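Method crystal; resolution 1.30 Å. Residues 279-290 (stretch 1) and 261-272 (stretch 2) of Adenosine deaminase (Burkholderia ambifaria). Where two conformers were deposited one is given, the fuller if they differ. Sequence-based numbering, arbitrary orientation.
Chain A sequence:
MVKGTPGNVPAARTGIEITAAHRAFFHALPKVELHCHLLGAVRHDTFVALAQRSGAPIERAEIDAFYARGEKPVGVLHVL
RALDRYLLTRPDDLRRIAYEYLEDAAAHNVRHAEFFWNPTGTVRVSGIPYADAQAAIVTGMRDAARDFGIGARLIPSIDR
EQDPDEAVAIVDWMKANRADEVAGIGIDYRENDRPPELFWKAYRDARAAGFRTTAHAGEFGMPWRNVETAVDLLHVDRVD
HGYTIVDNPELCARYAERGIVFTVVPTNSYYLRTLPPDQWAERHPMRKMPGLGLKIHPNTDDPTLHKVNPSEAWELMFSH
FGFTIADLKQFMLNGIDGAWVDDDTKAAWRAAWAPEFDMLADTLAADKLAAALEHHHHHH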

# COMPACT_ATOMS: atom_id res chain seq x y z
N GLN A 279 14.53 -6.68 -18.43
CA GLN A 279 15.18 -5.56 -17.77
C GLN A 279 14.40 -5.02 -16.57
O GLN A 279 14.88 -4.15 -15.85
CB GLN A 279 15.46 -4.42 -18.76
CG GLN A 279 16.81 -4.51 -19.47
CD GLN A 279 17.16 -3.23 -20.19
OE1 GLN A 279 16.58 -2.91 -21.23
NE2 GLN A 279 18.11 -2.48 -19.63
N TRP A 280 13.19 -5.53 -16.37
CA TRP A 280 12.31 -5.01 -15.32
C TRP A 280 12.95 -5.02 -13.92
O TRP A 280 13.02 -3.98 -13.26
CB TRP A 280 10.98 -5.76 -15.31
CG TRP A 280 10.14 -5.50 -14.10
CD1 TRP A 280 9.37 -4.40 -13.85
CD2 TRP A 280 9.98 -6.36 -12.97
NE1 TRP A 280 8.76 -4.52 -12.63
CE2 TRP A 280 9.12 -5.72 -12.07
CE3 TRP A 280 10.50 -7.62 -12.63
CZ2 TRP A 280 8.74 -6.29 -10.85
CZ3 TRP A 280 10.13 -8.18 -11.42
CH2 TRP A 280 9.26 -7.52 -10.54
N ALA A 281 13.43 -6.18 -13.49
CA ALA A 281 14.04 -6.27 -12.16
C ALA A 281 15.30 -5.43 -12.07
O ALA A 281 15.58 -4.82 -11.03
CB ALA A 281 14.34 -7.72 -11.82
N GLU A 282 16.07 -5.40 -13.15
CA GLU A 282 17.33 -4.67 -13.19
C GLU A 282 17.19 -3.15 -13.16
O GLU A 282 18.00 -2.46 -12.53
CB GLU A 282 18.11 -5.07 -14.44
CG GLU A 282 18.70 -6.46 -14.37
CD GLU A 282 19.78 -6.55 -13.33
OE1 GLU A 282 20.65 -5.64 -13.31
OE2 GLU A 282 19.77 -7.51 -12.53
N ARG A 283 16.17 -2.64 -13.84
CA ARG A 283 16.06 -1.20 -14.07
C ARG A 283 14.99 -0.49 -13.25
O ARG A 283 14.84 0.73 -13.34
CB ARG A 283 15.83 -0.91 -15.55
CG ARG A 283 17.05 -1.20 -16.41
CD ARG A 283 18.30 -0.50 -15.88
NE ARG A 283 18.10 0.94 -15.74
CZ ARG A 283 18.32 1.82 -16.70
NH1 ARG A 283 18.75 1.42 -17.89
NH2 ARG A 283 18.10 3.12 -16.49
N HIS A 284 14.26 -1.25 -12.44
CA HIS A 284 13.29 -0.65 -11.54
C HIS A 284 14.00 0.29 -10.57
O HIS A 284 14.92 -0.13 -9.86
CB HIS A 284 12.59 -1.75 -10.75
CG HIS A 284 11.27 -1.36 -10.18
ND1 HIS A 284 11.09 -0.23 -9.40
CD2 HIS A 284 10.06 -1.95 -10.28
CE1 HIS A 284 9.83 -0.15 -9.04
NE2 HIS A 284 9.18 -1.18 -9.56
N PRO A 285 13.59 1.56 -10.52
CA PRO A 285 14.27 2.51 -9.62
C PRO A 285 14.26 2.09 -8.16
O PRO A 285 15.18 2.47 -7.41
CB PRO A 285 13.48 3.81 -9.80
CG PRO A 285 12.91 3.71 -11.16
CD PRO A 285 12.60 2.24 -11.38
N MET A 286 13.25 1.34 -7.73
CA MET A 286 13.19 0.84 -6.36
C MET A 286 14.48 0.13 -5.96
O MET A 286 14.94 0.25 -4.83
CB MET A 286 11.99 -0.10 -6.18
CG MET A 286 11.85 -0.73 -4.80
SD MET A 286 10.55 -1.99 -4.74
CE MET A 286 11.25 -3.26 -5.78
N ARG A 287 15.07 -0.59 -6.91
CA ARG A 287 16.28 -1.37 -6.64
C ARG A 287 17.43 -0.49 -6.14
O ARG A 287 18.27 -0.95 -5.35
CB ARG A 287 16.69 -2.14 -7.90
CG ARG A 287 17.79 -3.17 -7.71
CD ARG A 287 18.30 -3.68 -9.06
NE ARG A 287 19.20 -4.82 -8.89
CZ ARG A 287 18.80 -6.08 -8.98
NH1 ARG A 287 19.67 -7.07 -8.80
NH2 ARG A 287 17.53 -6.36 -9.25
N LYS A 288 17.46 0.76 -6.59
CA LYS A 288 18.56 1.68 -6.29
C LYS A 288 18.30 2.53 -5.06
O LYS A 288 19.21 3.21 -4.58
CB LYS A 288 18.79 2.63 -7.47
CG LYS A 288 19.01 2.00 -8.83
CD LYS A 288 18.92 3.08 -9.91
CE LYS A 288 19.33 2.56 -11.29
NZ LYS A 288 18.22 1.82 -11.96
N MET A 289 17.07 2.55 -4.56
CA MET A 289 16.74 3.52 -3.51
C MET A 289 17.52 3.37 -2.18
O MET A 289 18.04 4.36 -1.66
CB MET A 289 15.22 3.61 -3.30
CG MET A 289 14.49 4.27 -4.48
SD MET A 289 12.70 4.08 -4.45
CE MET A 289 12.21 5.39 -3.33
N PRO A 290 17.65 2.14 -1.66
CA PRO A 290 18.41 2.00 -0.40
C PRO A 290 19.88 2.41 -0.54
O PRO A 290 20.44 3.01 0.39
CB PRO A 290 18.26 0.50 -0.07
CG PRO A 290 16.94 0.12 -0.70
CD PRO A 290 16.95 0.89 -2.01
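Stretch 2 261-272: VFTVVPTNSYYL

Stretch 2 enters as a strand that runs to Val-264, bends through a type I turn from Val-265 to Asn-268, closed by Asn-268 N to Val-265 O at 3.0 Å, and starts a helix at Ser-269. Stretch 1 lies against it in the opposite sense: its short helix, Trp-280 to Arg-283, faces the new helix of stretch 2, and its later, helix-like residues reach back to the strand. The CA atoms of Trp-280 and Leu-272 are 6.5 Å apart, those of His-284 and Tyr-271 6.8 Å, those of Met-286 and Val-264 7.1 Å, and those of Met-289 and Phe-262 9.2 Å.

The backbone of stretch 2 is set locally. Asn-268 occupies the N-cap, where its OD1 accepts from Tyr-271 N at 3.2 Å; asparagine suits this place because a short side chain with a carbonyl oxygen can satisfy an amide left free in the first turn. On the other side, Met-286 N donates to His-284 ND1 at 3.1 Å; with ND1 an acceptor, NE2 is left as the donor nitrogen, and it is NE2 that lies toward stretch 2.

No direct hydrogen bond joins the stretches; a water does the work. It donates to Pro-266 O and Asn-268 O, each 2.8 Å from its oxygen, and accepts from Trp-280 NE1 at 2.9 Å and, weakly, from His-284 NE2 at 3.1 Å. Two ring nitrogens thus meet two turn carbonyls through one water molecule.

Rings provide much of the packing. Leu-272 CD2 lies over the five-membered ring of Trp-280, 3.6 Å from its centroid, a methyl group meeting a flat, electron-rich face. At the edge of the same indole, Trp-280 CZ2 comes within 3.2 Å of Pro-266 O. Pro-285 CD sits 3.8 Å from the centroid of the Tyr-271 ring, over its face; the rigid proline ring offers polarised C-H groups to the aromatic cloud. The His-284 and Tyr-271 rings meet obliquely, planes at 49°, with His-284 CE1 3.6 Å from Tyr-271 CD2.

Toward the strand the contacts become purely apolar. Strand alternation turns Phe-262 and Val-264 toward stretch 1 and Thr-263 away. Met-286 SD rests 3.6 Å from Val-264 CG2, while its CE reaches Pro-266 CB at 4.1 Å. Met-289 SD lies 4.2 Å from Val-264 CG1, and its CE lies 3.8 Å from Phe-262 CD2. Long, unbranched methionines suit these positions, since a flexible thioether can fit among branched and aromatic neighbours; at Met-289 the length also helps to bridge the 9.2 Å between its CA and that of Phe-262.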

# COMPACT_ATOMS: atom_id res chain seq x y z
N VAL A 261 10.43 8.02 5.12
CA VAL A 261 10.13 6.66 4.67
C VAL A 261 9.34 6.67 3.35
O VAL A 261 8.38 7.44 3.19
CB VAL A 261 9.37 5.83 5.74
CG1 VAL A 261 8.99 4.46 5.20
CG2 VAL A 261 10.22 5.68 7.01
N PHE A 262 9.75 5.82 2.41
CA PHE A 262 9.11 5.67 1.11
C PHE A 262 8.44 4.30 1.06
O PHE A 262 9.10 3.28 1.22
CB PHE A 262 10.15 5.75 -0.01
CG PHE A 262 10.77 7.11 -0.17
CD1 PHE A 262 11.74 7.54 0.73
CD2 PHE A 262 10.39 7.94 -1.19
CE1 PHE A 262 12.32 8.80 0.59
CE2 PHE A 262 10.96 9.21 -1.33
CZ PHE A 262 11.92 9.64 -0.44
N THR A 263 7.13 4.27 0.84
CA THR A 263 6.46 2.99 0.66
C THR A 263 6.66 2.59 -0.79
O THR A 263 6.51 3.41 -1.70
CB THR A 263 4.96 3.04 1.05
OG1 THR A 263 4.23 3.83 0.10
CG2 THR A 263 4.78 3.63 2.45
N VAL A 264 7.05 1.35 -1.02
CA VAL A 264 7.35 0.89 -2.38
C VAL A 264 6.56 -0.38 -2.70
O VAL A 264 6.15 -1.12 -1.79
CB VAL A 264 8.87 0.67 -2.61
CG1 VAL A 264 9.65 1.99 -2.38
CG2 VAL A 264 9.40 -0.46 -1.73
N VAL A 265 6.34 -0.61 -3.98
CA VAL A 265 5.46 -1.67 -4.44
C VAL A 265 6.17 -2.42 -5.56
O VAL A 265 6.25 -1.94 -6.69
CB VAL A 265 4.12 -1.07 -4.95
CG1 VAL A 265 3.20 -2.17 -5.46
CG2 VAL A 265 3.45 -0.23 -3.86
N PRO A 266 6.73 -3.60 -5.25
CA PRO A 266 7.44 -4.35 -6.29
C PRO A 266 6.57 -4.65 -7.50
O PRO A 266 7.07 -4.64 -8.63
CB PRO A 266 7.92 -5.62 -5.57
CG PRO A 266 7.29 -5.61 -4.20
CD PRO A 266 6.90 -4.19 -3.91
N THR A 267 5.28 -4.87 -7.29
CA THR A 267 4.36 -5.15 -8.40
C THR A 267 3.79 -3.90 -9.08
O THR A 267 2.78 -4.01 -9.78
CB THR A 267 3.20 -6.04 -7.94
OG1 THR A 267 2.54 -5.42 -6.82
CG2 THR A 267 3.72 -7.40 -7.51
N ASN A 268 4.42 -2.74 -8.90
CA ASN A 268 3.95 -1.51 -9.54
C ASN A 268 3.64 -1.73 -11.02
O ASN A 268 4.51 -2.17 -11.78
CB ASN A 268 4.98 -0.40 -9.37
CG ASN A 268 4.56 0.90 -10.04
OD1 ASN A 268 5.10 1.26 -11.09
ND2 ASN A 268 3.61 1.60 -9.43
N SER A 269 2.41 -1.44 -11.44
CA SER A 269 1.98 -1.77 -12.79
C SER A 269 2.73 -0.99 -13.85
O SER A 269 3.05 -1.53 -14.92
CB SER A 269 0.48 -1.55 -12.96
OG SER A 269 -0.27 -2.33 -12.07
N TYR A 270 2.99 0.29 -13.58
CA TYR A 270 3.65 1.14 -14.56
C TYR A 270 4.99 0.55 -14.99
O TYR A 270 5.27 0.44 -16.19
CB TYR A 270 3.82 2.57 -14.03
CG TYR A 270 4.62 3.47 -14.96
CD1 TYR A 270 4.04 4.07 -16.07
CD2 TYR A 270 5.97 3.70 -14.73
CE1 TYR A 270 4.79 4.88 -16.92
CE2 TYR A 270 6.73 4.50 -15.57
CZ TYR A 270 6.13 5.09 -16.66
OH TYR A 270 6.88 5.89 -17.47
N TYR A 271 5.83 0.16 -14.03
CA TYR A 271 7.14 -0.37 -14.41
C TYR A 271 7.05 -1.75 -15.05
O TYR A 271 7.84 -2.05 -15.95
CB TYR A 271 8.16 -0.32 -13.25
CG TYR A 271 8.65 1.09 -13.01
CD1 TYR A 271 9.35 1.78 -14.00
CD2 TYR A 271 8.41 1.75 -11.80
CE1 TYR A 271 9.79 3.08 -13.81
CE2 TYR A 271 8.85 3.05 -11.60
CZ TYR A 271 9.54 3.72 -12.60
OH TYR A 271 9.97 5.01 -12.40
N LEU A 272 6.10 -2.58 -14.63
CA LEU A 272 5.89 -3.88 -15.28
C LEU A 272 5.48 -3.70 -16.74
O LEU A 272 5.84 -4.50 -17.61
CB LEU A 272 4.83 -4.70 -14.54
CG LEU A 272 5.28 -5.41 -13.27
CD1 LEU A 272 4.09 -5.92 -12.47
CD2 LEU A 272 6.18 -6.57 -13.65
O HOH W 1 7.02 -2.94 -10.87